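Local coordinates for ribose ABC transporter, substrate binding protein (PDB 4KQ9) that probably binds ribose or a related sugar outside the cell membrane and hands it to an ABC importer, as periplasmic solute-binding proteins do, at residues L77-K82 and L98-V102; A240-C246 and P275-T281; V133-T139 and I163-T169. The protein carries 1 engineered substitution. All coordinates share one frame. Numbering follows the deposited sequence.

Interaction 1. Residues L77-K82 and L98-V102; sequences LVPTIK and LSEDV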
ATOM      1  N   LEU A  77       6.465  10.635 -14.178  1.00 42.52           N
ATOM      2  CA  LEU A  77       5.200  10.446 -14.903  1.00 38.17           C
ATOM      3  C   LEU A  77       4.302  11.712 -14.971  1.00 31.08           C
ATOM      4  O   LEU A  77       3.313  11.721 -15.691  1.00 33.01           O
ATOM      5  CB  LEU A  77       4.392   9.266 -14.307  1.00 39.05           C
ATOM      6  CG  LEU A  77       4.565   7.924 -15.017  1.00 41.10           C
ATOM      7  CD1 LEU A  77       6.049   7.582 -15.112  1.00 45.73           C
ATOM      8  CD2 LEU A  77       3.827   6.827 -14.290  1.00 41.20           C
ATOM      9  N   VAL A  78       4.663  12.751 -14.239  1.00 29.57           N
ATOM     10  CA  VAL A  78       3.857  13.958 -14.185  1.00 33.07           C
ATOM     11  C   VAL A  78       3.516  14.560 -15.537  1.00 34.87           C
ATOM     12  O   VAL A  78       2.336  14.775 -15.831  1.00 33.22           O
ATOM     13  CB  VAL A  78       4.495  15.011 -13.266  1.00 34.74           C
ATOM     14  CG1 VAL A  78       3.843  16.374 -13.448  1.00 36.92           C
ATOM     15  CG2 VAL A  78       4.434  14.534 -11.819  1.00 35.25           C
ATOM     16  N   PRO A  79       4.521  14.828 -16.373  1.00 35.29           N
ATOM     17  CA  PRO A  79       4.242  15.444 -17.681  1.00 34.59           C
ATOM     18  C   PRO A  79       3.295  14.641 -18.556  1.00 31.62           C
ATOM     19  O   PRO A  79       2.369  15.160 -19.149  1.00 37.62           O
ATOM     20  CB  PRO A  79       5.639  15.500 -18.335  1.00 37.54           C
ATOM     21  CG  PRO A  79       6.548  15.652 -17.180  1.00 38.49           C
ATOM     22  CD  PRO A  79       5.962  14.765 -16.110  1.00 38.92           C
ATOM     23  N   THR A  80       3.529  13.357 -18.611  1.00 29.58           N
ATOM     24  CA  THR A  80       2.683  12.472 -19.366  1.00 31.74           C
ATOM     25  C   THR A  80       1.222  12.438 -18.843  1.00 30.00           C
ATOM     26  O   THR A  80       0.274  12.546 -19.585  1.00 26.17           O
ATOM     27  CB  THR A  80       3.268  11.050 -19.289  1.00 34.18           C
ATOM     28  OG1 THR A  80       4.698  11.117 -19.356  1.00 40.32           O
ATOM     29  CG2 THR A  80       2.707  10.171 -20.399  1.00 33.82           C
ATOM     30  N   ILE A  81       1.037  12.286 -17.545  1.00 31.25           N
ATOM     31  CA  ILE A  81      -0.336  12.150 -17.056  1.00 32.01           C
ATOM     32  C   ILE A  81      -1.035  13.538 -17.196  1.00 29.43           C
ATOM     33  O   ILE A  81      -2.148  13.642 -17.666  1.00 33.33           O
ATOM     34  CB  ILE A  81      -0.330  11.585 -15.636  1.00 30.54           C
ATOM     35  CG1 ILE A  81       0.176  10.141 -15.712  1.00 29.52           C
ATOM     36  CG2 ILE A  81      -1.735  11.693 -15.046  1.00 30.11           C
ATOM     37  CD1 ILE A  81       0.586   9.543 -14.384  1.00 30.64           C
ATOM     38  N   LYS A  82      -0.324  14.602 -16.857  1.00 33.82           N
ATOM     39  CA  LYS A  82      -0.784  15.970 -17.150  1.00 36.29           C
ATOM     40  C   LYS A  82      -1.159  16.123 -18.625  1.00 34.45           C
ATOM     41  O   LYS A  82      -2.152  16.786 -18.982  1.00 34.36           O
ATOM     42  CB  LYS A  82       0.304  16.958 -16.780  1.00 38.76           C
ATOM     43  CG  LYS A  82      -0.182  18.380 -16.690  1.00 46.26           C
ATOM     44  CD  LYS A  82       0.782  19.272 -15.920  1.00 53.11           C
ATOM     45  CE  LYS A  82       1.867  19.855 -16.813  1.00 60.48           C
ATOM     46  NZ  LYS A  82       2.422  21.104 -16.224  1.00 67.41           N
ATOM     47  N   LEU A  98       1.053  11.085  -7.479  1.00 29.40           N
ATOM     48  CA  LEU A  98       2.143  11.783  -8.167  1.00 30.37           C
ATOM     49  C   LEU A  98       2.685  12.816  -7.217  1.00 34.94           C
ATOM     50  O   LEU A  98       2.101  13.067  -6.130  1.00 34.13           O
ATOM     51  CB  LEU A  98       1.667  12.455  -9.440  1.00 26.82           C
ATOM     52  CG  LEU A  98       1.006  11.541 -10.483  1.00 26.32           C
ATOM     53  CD1 LEU A  98       0.511  12.269 -11.725  1.00 24.22           C
ATOM     54  CD2 LEU A  98       1.909  10.384 -10.858  1.00 27.44           C
ATOM     55  N   SER A  99       3.804  13.409  -7.626  1.00 35.88           N
ATOM     56  CA  SER A  99       4.474  14.457  -6.847  1.00 35.91           C
ATOM     57  C   SER A  99       3.770  15.801  -6.888  1.00 35.75           C
ATOM     58  O   SER A  99       4.088  16.667  -6.099  1.00 36.68           O
ATOM     59  CB  SER A  99       5.902  14.671  -7.349  1.00 37.71           C
ATOM     60  OG  SER A  99       5.892  15.362  -8.596  1.00 42.74           O
ATOM     61  N   GLU A 100       2.824  16.000  -7.791  1.00 35.95           N
ATOM     62  CA  GLU A 100       2.063  17.217  -7.735  1.00 33.85           C
ATOM     63  C   GLU A 100       0.733  16.986  -8.393  1.00 31.95           C
ATOM     64  O   GLU A 100       0.573  16.006  -9.128  1.00 29.88           O
ATOM     65  CB  GLU A 100       2.826  18.337  -8.469  1.00 39.87           C
ATOM     66  CG  GLU A 100       2.818  18.189  -9.993  1.00 39.41           C
ATOM     67  CD  GLU A 100       3.803  19.144 -10.707  1.00 47.56           C
ATOM     68  OE1 GLU A 100       5.033  19.051 -10.444  1.00 52.27           O
ATOM     69  OE2 GLU A 100       3.348  19.985 -11.528  1.00 43.02           O
ATOM     70  N   ASP A 101      -0.206  17.903  -8.166  1.00 31.00           N
ATOM     71  CA  ASP A 101      -1.578  17.773  -8.693  1.00 29.20           C
ATOM     72  C   ASP A 101      -1.511  18.045 -10.164  1.00 27.88           C
ATOM     73  O   ASP A 101      -1.007  19.061 -10.581  1.00 29.22           O
ATOM     74  CB  ASP A 101      -2.521  18.771  -7.993  1.00 27.53           C
ATOM     75  CG  ASP A 101      -4.021  18.603  -8.375  1.00 29.85           C
ATOM     76  OD1 ASP A 101      -4.404  17.883  -9.334  1.00 27.60           O
ATOM     77  OD2 ASP A 101      -4.858  19.271  -7.719  1.00 30.64           O
ATOM     78  N   VAL A 102      -2.026  17.145 -10.977  1.00 26.37           N
ATOM     79  CA  VAL A 102      -2.113  17.433 -12.387  1.00 27.91           C
ATOM     80  C   VAL A 102      -3.560  17.459 -12.918  1.00 28.71           C
ATOM     81  O   VAL A 102      -3.763  17.257 -14.110  1.00 28.00           O
ATOM     82  CB  VAL A 102      -1.239  16.429 -13.205  1.00 30.16           C
ATOM     83  CG1 VAL A 102       0.207  16.446 -12.710  1.00 31.37           C
ATOM     84  CG2 VAL A 102      -1.785  15.018 -13.134  1.00 30.71           C
TER

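Interaction 2. Residues A240-C246 and P275-T281; sequences ALTVSQC and PVIEIDT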
ATOM      1  N   ALA A 240       3.707  -9.701  15.203  1.00 14.68           N
ATOM      2  CA  ALA A 240       2.481  -9.354  15.963  1.00 15.59           C
ATOM      3  C   ALA A 240       1.347  -8.854  15.088  1.00 15.16           C
ATOM      4  O   ALA A 240       0.191  -9.121  15.401  1.00 15.65           O
ATOM      5  CB  ALA A 240       2.771  -8.321  17.039  1.00 15.63           C
ATOM      6  N   LEU A 241       1.657  -8.033  14.083  1.00 12.30           N
ATOM      7  CA  LEU A 241       0.618  -7.358  13.283  1.00 11.72           C
ATOM      8  C   LEU A 241       1.118  -7.116  11.878  1.00 10.73           C
ATOM      9  O   LEU A 241       2.297  -6.720  11.677  1.00  9.63           O
ATOM     10  CB  LEU A 241       0.285  -6.004  13.885  1.00 12.75           C
ATOM     11  CG  LEU A 241      -0.743  -5.053  13.242  1.00 14.41           C
ATOM     12  CD1 LEU A 241      -2.086  -5.535  13.682  1.00 16.73           C
ATOM     13  CD2 LEU A 241      -0.657  -3.592  13.734  1.00 16.11           C
ATOM     14  N   THR A 242       0.263  -7.327  10.916  1.00  9.69           N
ATOM     15  CA  THR A 242       0.493  -6.753   9.603  1.00 11.16           C
ATOM     16  C   THR A 242      -0.776  -6.066   9.115  1.00 11.27           C
ATOM     17  O   THR A 242      -1.887  -6.309   9.657  1.00 11.59           O
ATOM     18  CB  THR A 242       0.955  -7.848   8.623  1.00 12.12           C
ATOM     19  OG1 THR A 242       1.338  -7.263   7.376  1.00 12.41           O
ATOM     20  CG2 THR A 242      -0.116  -8.882   8.376  1.00 12.45           C
ATOM     21  N   VAL A 243      -0.661  -5.247   8.081  1.00 11.47           N
ATOM     22  CA  VAL A 243      -1.805  -4.508   7.589  1.00 11.31           C
ATOM     23  C   VAL A 243      -1.966  -4.802   6.091  1.00 11.22           C
ATOM     24  O   VAL A 243      -0.996  -4.651   5.323  1.00 11.08           O
ATOM     25  CB  VAL A 243      -1.667  -3.008   7.842  1.00 12.16           C
ATOM     26  CG1 VAL A 243      -2.947  -2.215   7.403  1.00 12.85           C
ATOM     27  CG2 VAL A 243      -1.453  -2.772   9.320  1.00 14.09           C
ATOM     28  N   SER A 244      -3.171  -5.202   5.667  1.00 10.84           N
ATOM     29  CA  SER A 244      -3.505  -5.312   4.207  1.00 11.09           C
ATOM     30  C   SER A 244      -4.003  -3.986   3.644  1.00 11.19           C
ATOM     31  O   SER A 244      -4.791  -3.291   4.299  1.00  9.73           O
ATOM     32  CB  SER A 244      -4.552  -6.347   3.998  1.00 12.60           C
ATOM     33  OG  SER A 244      -5.001  -6.276   2.677  1.00 12.40           O
ATOM     34  N   GLN A 245      -3.495  -3.623   2.458  1.00 10.65           N
ATOM     35  CA  GLN A 245      -3.968  -2.461   1.740  1.00 11.95           C
ATOM     36  C   GLN A 245      -5.059  -2.830   0.770  1.00 10.90           C
ATOM     37  O   GLN A 245      -5.421  -2.015  -0.023  1.00 11.69           O
ATOM     38  CB  GLN A 245      -2.811  -1.892   0.959  1.00 14.53           C
ATOM     39  CG  GLN A 245      -1.748  -1.299   1.852  1.00 17.29           C
ATOM     40  CD  GLN A 245      -0.713  -0.553   1.004  1.00 21.23           C
ATOM     41  OE1 GLN A 245       0.435  -0.974   0.909  1.00 24.33           O
ATOM     42  NE2 GLN A 245      -1.136   0.504   0.339  1.00 21.14           N
ATOM     43  N   CYS A 246      -5.564  -4.071   0.810  1.00 10.89           N
ATOM     44  CA  CYS A 246      -6.804  -4.455   0.110  1.00 11.80           C
ATOM     45  C   CYS A 246      -6.749  -4.203  -1.397  1.00 11.81           C
ATOM     46  O   CYS A 246      -7.580  -3.481  -1.954  1.00 10.75           O
ATOM     47  CB  CYS A 246      -7.953  -3.699   0.722  1.00 13.46           C
ATOM     48  SG  CYS A 246      -8.243  -4.171   2.457  1.00 15.89           S
ATOM     49  N   PRO A 275     -10.149   0.959   2.023  1.00 11.94           N
ATOM     50  CA  PRO A 275     -10.070   0.230   3.266  1.00 12.69           C
ATOM     51  C   PRO A 275      -8.722  -0.460   3.470  1.00 11.23           C
ATOM     52  O   PRO A 275      -8.050  -0.836   2.539  1.00 10.79           O
ATOM     53  CB  PRO A 275     -11.190  -0.800   3.180  1.00 13.54           C
ATOM     54  CG  PRO A 275     -11.895  -0.604   1.952  1.00 13.07           C
ATOM     55  CD  PRO A 275     -11.157   0.412   1.130  1.00 12.11           C
ATOM     56  N   VAL A 276      -8.295  -0.483   4.717  1.00 11.62           N
ATOM     57  CA  VAL A 276      -7.167  -1.311   5.153  1.00 11.66           C
ATOM     58  C   VAL A 276      -7.670  -2.194   6.302  1.00 12.13           C
ATOM     59  O   VAL A 276      -8.638  -1.799   6.981  1.00 11.99           O
ATOM     60  CB  VAL A 276      -5.972  -0.464   5.615  1.00 12.32           C
ATOM     61  CG1 VAL A 276      -5.494   0.469   4.543  1.00 12.77           C
ATOM     62  CG2 VAL A 276      -6.215   0.296   6.925  1.00 14.61           C
ATOM     63  N   ILE A 277      -7.059  -3.364   6.466  1.00 11.69           N
ATOM     64  CA  ILE A 277      -7.437  -4.347   7.456  1.00 12.59           C
ATOM     65  C   ILE A 277      -6.196  -4.806   8.225  1.00 13.98           C
ATOM     66  O   ILE A 277      -5.237  -5.236   7.601  1.00 12.48           O
ATOM     67  CB  ILE A 277      -8.123  -5.574   6.859  1.00 12.90           C
ATOM     68  CG1 ILE A 277      -9.453  -5.173   6.241  1.00 13.91           C
ATOM     69  CG2 ILE A 277      -8.449  -6.545   7.963  1.00 13.96           C
ATOM     70  CD1 ILE A 277     -10.274  -6.261   5.626  1.00 14.16           C
ATOM     71  N   GLU A 278      -6.220  -4.659   9.534  1.00 15.93           N
ATOM     72  CA  GLU A 278      -5.179  -5.155  10.462  1.00 20.41           C
ATOM     73  C   GLU A 278      -5.387  -6.623  10.803  1.00 20.40           C
ATOM     74  O   GLU A 278      -6.539  -7.069  11.094  1.00 18.31           O
ATOM     75  CB  GLU A 278      -5.300  -4.449  11.818  1.00 27.52           C
ATOM     76  CG  GLU A 278      -5.217  -2.966  11.766  1.00 35.89           C
ATOM     77  CD  GLU A 278      -5.575  -2.302  13.111  1.00 45.20           C
ATOM     78  OE1 GLU A 278      -4.920  -2.572  14.151  1.00 51.59           O
ATOM     79  OE2 GLU A 278      -6.524  -1.482  13.124  1.00 52.76           O
ATOM     80  N   ILE A 279      -4.277  -7.358  10.870  1.00 17.54           N
ATOM     81  CA  ILE A 279      -4.287  -8.777  11.083  1.00 19.20           C
ATOM     82  C   ILE A 279      -3.302  -9.014  12.210  1.00 18.29           C
ATOM     83  O   ILE A 279      -2.141  -8.684  12.022  1.00 12.76           O
ATOM     84  CB  ILE A 279      -3.766  -9.470   9.822  1.00 24.25           C
ATOM     85  CG1 ILE A 279      -4.537  -8.993   8.604  1.00 29.91           C
ATOM     86  CG2 ILE A 279      -3.854 -10.975   9.960  1.00 26.58           C
ATOM     87  CD1 ILE A 279      -4.266  -9.840   7.416  1.00 33.95           C
ATOM     88  N   ASP A 280      -3.744  -9.528  13.370  1.00 16.92           N
ATOM     89  CA  ASP A 280      -2.837  -9.823  14.467  1.00 20.08           C
ATOM     90  C   ASP A 280      -2.969 -11.269  14.903  1.00 18.43           C
ATOM     91  O   ASP A 280      -3.830 -12.010  14.415  1.00 17.53           O
ATOM     92  CB  ASP A 280      -2.923  -8.793  15.590  1.00 23.33           C
ATOM     93  CG  ASP A 280      -4.219  -8.921  16.431  1.00 33.09           C
ATOM     94  OD1 ASP A 280      -4.470 -10.016  16.965  1.00 42.22           O
ATOM     95  OD2 ASP A 280      -4.954  -7.920  16.555  1.00 36.51           O
ATOM     96  N   THR A 281      -2.042 -11.701  15.729  1.00 20.88           N
ATOM     97  CA  THR A 281      -1.959 -13.102  16.110  1.00 23.05           C
ATOM     98  C   THR A 281      -3.301 -13.576  16.709  1.00 22.82           C
ATOM     99  O   THR A 281      -3.792 -14.614  16.313  1.00 26.69           O
ATOM    100  CB  THR A 281      -0.762 -13.366  17.070  1.00 26.90           C
ATOM    101  OG1 THR A 281       0.463 -12.885  16.482  1.00 26.53           O
ATOM    102  CG2 THR A 281      -0.612 -14.908  17.329  1.00 27.60           C
TER
HETATM  103  O   HOH W   1      -6.336   0.336   0.784  1.00 13.30           O

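Interaction 3. Residues V133-T139 and I163-T169; sequences VAMVNGT and IVDDVYT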
ATOM      1  N   VAL A 133      10.552   1.457  21.609  1.00 17.81           N
ATOM      2  CA  VAL A 133      10.315   1.003  20.216  1.00 15.60           C
ATOM      3  C   VAL A 133      11.461   1.493  19.325  1.00 13.91           C
ATOM      4  O   VAL A 133      12.061   2.546  19.586  1.00 14.33           O
ATOM      5  CB  VAL A 133       8.977   1.519  19.696  1.00 17.17           C
ATOM      6  CG1 VAL A 133       8.990   3.035  19.595  1.00 17.40           C
ATOM      7  CG2 VAL A 133       8.672   0.971  18.288  1.00 19.06           C
ATOM      8  N   ALA A 134      11.755   0.745  18.264  1.00 12.69           N
ATOM      9  CA  ALA A 134      12.597   1.184  17.208  1.00 12.05           C
ATOM     10  C   ALA A 134      11.847   1.093  15.892  1.00 12.23           C
ATOM     11  O   ALA A 134      10.883   0.312  15.731  1.00 12.49           O
ATOM     12  CB  ALA A 134      13.851   0.329  17.124  1.00 13.31           C
HETATM   13  N   MSE A 135      12.301   1.918  14.967  1.00 12.21           N
HETATM   14  CA  MSE A 135      11.653   2.035  13.661  1.00 13.48           C
HETATM   15  C   MSE A 135      12.661   1.736  12.621  1.00 12.05           C
HETATM   16  O   MSE A 135      13.748   2.354  12.596  1.00 13.51           O
HETATM   17  CB  MSE A 135      11.052   3.462  13.530  1.00 14.81           C
HETATM   18  CG  MSE A 135       9.906   3.641  14.497  1.00 18.07           C
HETATM   19 SE   MSE A 135       9.134   5.483  14.242  0.80 28.60          SE
HETATM   20  CE  MSE A 135       8.513   5.343  12.342  1.00 24.09           C
ATOM     21  N   VAL A 136      12.316   0.796  11.760  1.00 10.95           N
ATOM     22  CA  VAL A 136      13.106   0.446  10.584  1.00 11.09           C
ATOM     23  C   VAL A 136      12.305   0.837   9.355  1.00 11.87           C
ATOM     24  O   VAL A 136      11.417   0.081   8.863  1.00 11.60           O
ATOM     25  CB  VAL A 136      13.506  -1.046  10.577  1.00 11.00           C
ATOM     26  CG1 VAL A 136      14.225  -1.476   9.259  1.00 11.49           C
ATOM     27  CG2 VAL A 136      14.388  -1.393  11.797  1.00 11.92           C
ATOM     28  N   ASN A 137      12.628   1.999   8.846  1.00 12.16           N
ATOM     29  CA  ASN A 137      11.896   2.599   7.751  1.00 14.44           C
ATOM     30  C   ASN A 137      12.518   2.118   6.491  1.00 16.65           C
ATOM     31  O   ASN A 137      13.643   1.655   6.535  1.00 20.18           O
ATOM     32  CB  ASN A 137      11.909   4.122   7.823  1.00 16.26           C
ATOM     33  CG  ASN A 137      11.258   4.693   9.069  1.00 17.37           C
ATOM     34  OD1 ASN A 137      10.011   4.833   9.155  1.00 20.47           O
ATOM     35  ND2 ASN A 137      12.087   5.107  10.026  1.00 16.03           N
ATOM     36  N   GLY A 138      11.772   2.117   5.370  1.00 17.67           N
ATOM     37  CA  GLY A 138      12.316   1.733   4.056  1.00 19.04           C
ATOM     38  C   GLY A 138      13.030   2.995   3.480  1.00 20.48           C
ATOM     39  O   GLY A 138      13.676   3.746   4.237  1.00 16.30           O
ATOM     40  N   THR A 139      12.906   3.216   2.166  1.00 21.43           N
ATOM     41  CA  THR A 139      13.613   4.335   1.432  1.00 20.75           C
ATOM     42  C   THR A 139      13.244   5.749   1.806  1.00 22.45           C
ATOM     43  O   THR A 139      12.079   6.190   1.812  1.00 19.31           O
ATOM     44  CB  THR A 139      13.388   4.143  -0.089  1.00 24.06           C
ATOM     45  OG1 THR A 139      13.755   2.823  -0.429  1.00 21.59           O
ATOM     46  CG2 THR A 139      14.246   5.102  -0.911  1.00 25.02           C
ATOM     47  N   ILE A 163      11.239   6.306  21.448  1.00 20.86           N
ATOM     48  CA  ILE A 163      11.760   5.671  20.220  1.00 21.23           C
ATOM     49  C   ILE A 163      13.241   5.710  20.321  1.00 18.83           C
ATOM     50  O   ILE A 163      13.795   6.791  20.337  1.00 21.59           O
ATOM     51  CB  ILE A 163      11.376   6.486  18.993  1.00 19.50           C
ATOM     52  CG1 ILE A 163       9.880   6.544  18.944  1.00 20.12           C
ATOM     53  CG2 ILE A 163      12.029   5.923  17.733  1.00 19.90           C
ATOM     54  CD1 ILE A 163       9.399   7.566  17.938  1.00 23.03           C
ATOM     55  N   VAL A 164      13.884   4.554  20.391  1.00 16.41           N
ATOM     56  CA  VAL A 164      15.316   4.479  20.685  1.00 16.69           C
ATOM     57  C   VAL A 164      16.197   4.435  19.478  1.00 16.87           C
ATOM     58  O   VAL A 164      17.371   4.700  19.597  1.00 16.20           O
ATOM     59  CB  VAL A 164      15.694   3.294  21.585  1.00 18.35           C
ATOM     60  CG1 VAL A 164      15.176   3.549  22.993  1.00 19.74           C
ATOM     61  CG2 VAL A 164      15.146   1.977  21.074  1.00 18.22           C
ATOM     62  N   ASP A 165      15.641   4.050  18.317  1.00 15.26           N
ATOM     63  CA  ASP A 165      16.373   4.032  17.068  1.00 16.56           C
ATOM     64  C   ASP A 165      15.290   4.223  15.995  1.00 17.07           C
ATOM     65  O   ASP A 165      14.189   3.725  16.103  1.00 15.43           O
ATOM     66  CB  ASP A 165      17.116   2.692  16.884  1.00 19.15           C
ATOM     67  CG  ASP A 165      18.663   2.804  16.954  1.00 25.63           C
ATOM     68  OD1 ASP A 165      19.295   3.887  16.655  1.00 29.41           O
ATOM     69  OD2 ASP A 165      19.283   1.777  17.330  1.00 26.93           O
ATOM     70  N   ASP A 166      15.611   5.014  15.000  1.00 19.06           N
ATOM     71  CA  ASP A 166      14.663   5.424  14.006  1.00 20.27           C
ATOM     72  C   ASP A 166      15.516   5.577  12.798  1.00 19.32           C
ATOM     73  O   ASP A 166      16.006   6.687  12.611  1.00 18.72           O
ATOM     74  CB  ASP A 166      14.042   6.790  14.419  1.00 20.33           C
ATOM     75  CG  ASP A 166      12.990   7.326  13.409  1.00 22.81           C
ATOM     76  OD1 ASP A 166      12.848   6.750  12.301  1.00 26.39           O
ATOM     77  OD2 ASP A 166      12.260   8.289  13.748  1.00 22.32           O
ATOM     78  N   VAL A 167      15.656   4.501  12.001  1.00 16.91           N
ATOM     79  CA  VAL A 167      16.561   4.374  10.895  1.00 18.14           C
ATOM     80  C   VAL A 167      15.879   4.139   9.530  1.00 21.22           C
ATOM     81  O   VAL A 167      14.731   3.692   9.462  1.00 18.68           O
ATOM     82  CB  VAL A 167      17.567   3.245  11.077  1.00 19.76           C
ATOM     83  CG1 VAL A 167      18.378   3.416  12.380  1.00 19.46           C
ATOM     84  CG2 VAL A 167      16.898   1.891  11.010  1.00 18.63           C
ATOM     85  N   TYR A 168      16.566   4.563   8.467  1.00 22.87           N
ATOM     86  CA  TYR A 168      16.042   4.480   7.076  1.00 21.43           C
ATOM     87  C   TYR A 168      16.938   3.473   6.466  1.00 20.72           C
ATOM     88  O   TYR A 168      18.023   3.295   6.953  1.00 21.67           O
ATOM     89  CB  TYR A 168      16.076   5.820   6.380  1.00 20.23           C
ATOM     90  CG  TYR A 168      15.010   6.716   6.825  1.00 21.51           C
ATOM     91  CD1 TYR A 168      15.165   7.533   7.956  1.00 21.52           C
ATOM     92  CD2 TYR A 168      13.830   6.773   6.139  1.00 20.75           C
ATOM     93  CE1 TYR A 168      14.138   8.359   8.373  1.00 23.23           C
ATOM     94  CE2 TYR A 168      12.833   7.616   6.518  1.00 21.23           C
ATOM     95  CZ  TYR A 168      12.994   8.422   7.625  1.00 21.52           C
ATOM     96  OH  TYR A 168      11.976   9.215   8.013  1.00 20.72           O
ATOM     97  N   THR A 169      16.464   2.700   5.495  1.00 21.68           N
ATOM     98  CA  THR A 169      17.210   1.603   4.900  1.00 19.40           C
ATOM     99  C   THR A 169      17.216   1.843   3.359  1.00 21.17           C
ATOM    100  O   THR A 169      16.533   2.755   2.887  1.00 21.05           O
ATOM    101  CB  THR A 169      16.558   0.193   5.153  1.00 23.69           C
ATOM    102  OG1 THR A 169      15.154   0.233   4.860  1.00 21.64           O
ATOM    103  CG2 THR A 169      16.701  -0.293   6.599  1.00 22.92           C
TER

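Interaction 1. Residues L77-K82 and L98-V102
Apolar side chains do most of the work here. The helical part of 77-82 presents Val78 and Ile81 to the irregular loop 98-102, which answers with Leu98 and Val102. Val78 sits between them: its CG1 lies 3.7 Å from Val102 CG1 and its CG2 4.2 Å from Leu98 CB. One helical turn on, Ile81 reaches both partners as well, with CD1 3.8 Å from Leu98 CD1 and CG2 3.8 Å from Val102 CG2. Around this patch the contacts are van der Waals: Ser99 OG is 3.6 Å from Val78 CG2, Glu100 CD 3.9 Å from Val78 CG1, and Lys82 CB 3.9 Å from Val102 CB, while its amine leads away. Asp101 turns away to salt-bridge Arg270. Helix 78-86 thus packs on the loop between strands 91-94 and 106-109 in the six-stranded lobe, with Ile81 and Leu98 continuing onto Val91 and Leu93 of strand 91-94. With a branched aliphatic core and neither hydrogen bond nor salt bridge joining the segments, the contact rests on fit and burial.

Interaction 2. Residues A240-C246 and P275-T281
Start with the backbone, because it settles most of the polar groups. Strands 241-244 and 277-280 run antiparallel, their axes 4.7 Å apart at closest. Two hydrogen-bonded pairs make the ladder. Thr242 N gives to Ile279 O (3.0 Å) and Ile279 N returns to Thr242 O (2.9 Å); Ser244 N gives to Ile277 O (2.8 Å) and Ile277 N to Ser244 O (3.1 Å). Leu241 with Asp280 and Val243 with Glu278 are the non-hydrogen-bonded pairs, and Leu241 and Val243 turn their backbones to the 220-225 region. At one end Thr281 N reaches Ala240 O weakly (3.4 Å). Beyond Ser244 and Ile277 the direct bonds stop, and a water bridges two carbonyls, donating to Gln245 O at 2.6 Å and Pro275 O at 2.7 Å; Gln245 O also accepts from Gln250 NE2.

Several side chains are also satisfied. Ser244 OG accepts from Cys246 N at 2.9 Å, an ST turn, and also bonds Glu297. Thr242 OG1 pairs with Asp199 and the amide of Ala226, Gln245 bonds Ser110 and a bound glycerol, and Thr281 OG1 bonds Val234 O. Asp280 OD1 has weak bonds to the amides of Glu282 and Thr283. Cys246, the N-cap residue of helix 247-264, is disulfide-bonded to Cys296, and its SG packs 4.1 Å from Ile277 CG1, fastening the C-terminal helix to this ribbon.

Just past the Gln245 end the chain passes between the two parallel-sheet lobes, leaving by helix 247-264 and returning through Pro275. Together with the crossing near Ser110, these form the three-stranded hinge typical of type I periplasmic binding proteins.

Interaction 3. Residues V133-T139 and I163-T169
Backbone bonds set the register of these two parallel strands; the rotamers determine how their side chains mesh. Val133 takes the p rotamer, which sets CG1 3.7 Å from Ile163 CG1. Met135, modelled as selenomethionine, is extended at chi2, putting SE 4.3 Å from Ile163 CD1 on the face covered by helix 143-159. On the face toward helix 174-187, Val136 is t and Val167 m, so their CG2 atoms come within 4.2 Å.

Farther along, Asn137 bridges to the 163-169 segment. With chi1 m and chi2 near -82°, its ND2 swings across to donate to Val167 O at 3.1 Å and, weakly, to Asp166 OD1 at 2.9 Å. Asp166 meets it with a t chi1, while its OD2 forms a salt bridge with Arg153. The m rotamer of Tyr168 brings one ring face over Asn137 CB, a CH-pi contact of 4.1 Å to the centroid, and its hydroxyl reaches Glu146 and Arg153. In the p rotamer, Thr169 splits its branches: OG1 donates to Asn137 O at 2.7 Å and CG2 lies 3.8 Å from Val136 CG1.

Underneath, the backbone bonds include Val164 N to Val133 O (2.8 Å), Met135 N to Asp165 O (2.8 Å), Val167 N to Met135 O (2.9 Å) and Asn137 N to Val167 O (2.8 Å). Val133 pairs with Ile163 but Met135 with Asp166, so the second strand spends an extra residue, a beta bulge around Val164. The two strands, joined through helix 143-159, form a beta-alpha-beta crossover at the edge of a Rossmann-like lobe with strand order 2-1-3-4.

In the fold
Going from the N terminus, interaction 1 comes first, closing the short excursion through the rest of helix 78-86 and strand 91-94 in the lobe with the six-stranded sheet. The chain then crosses near Ser110 into the other lobe, where interaction 3 closes the loop through helix 143-159. Interaction 2 comes last, and its loop goes back to the first lobe through helix 247-264 and strand 271-273 before returning. The three are in series; none nests in or crosses another. Centres lie about 30 Å apart from interaction 1 to each of the others and about 20 Å between 2 and 3. Interactions 1 and 3 lie in different lobes; interaction 2 adjoins the crossings that connect them.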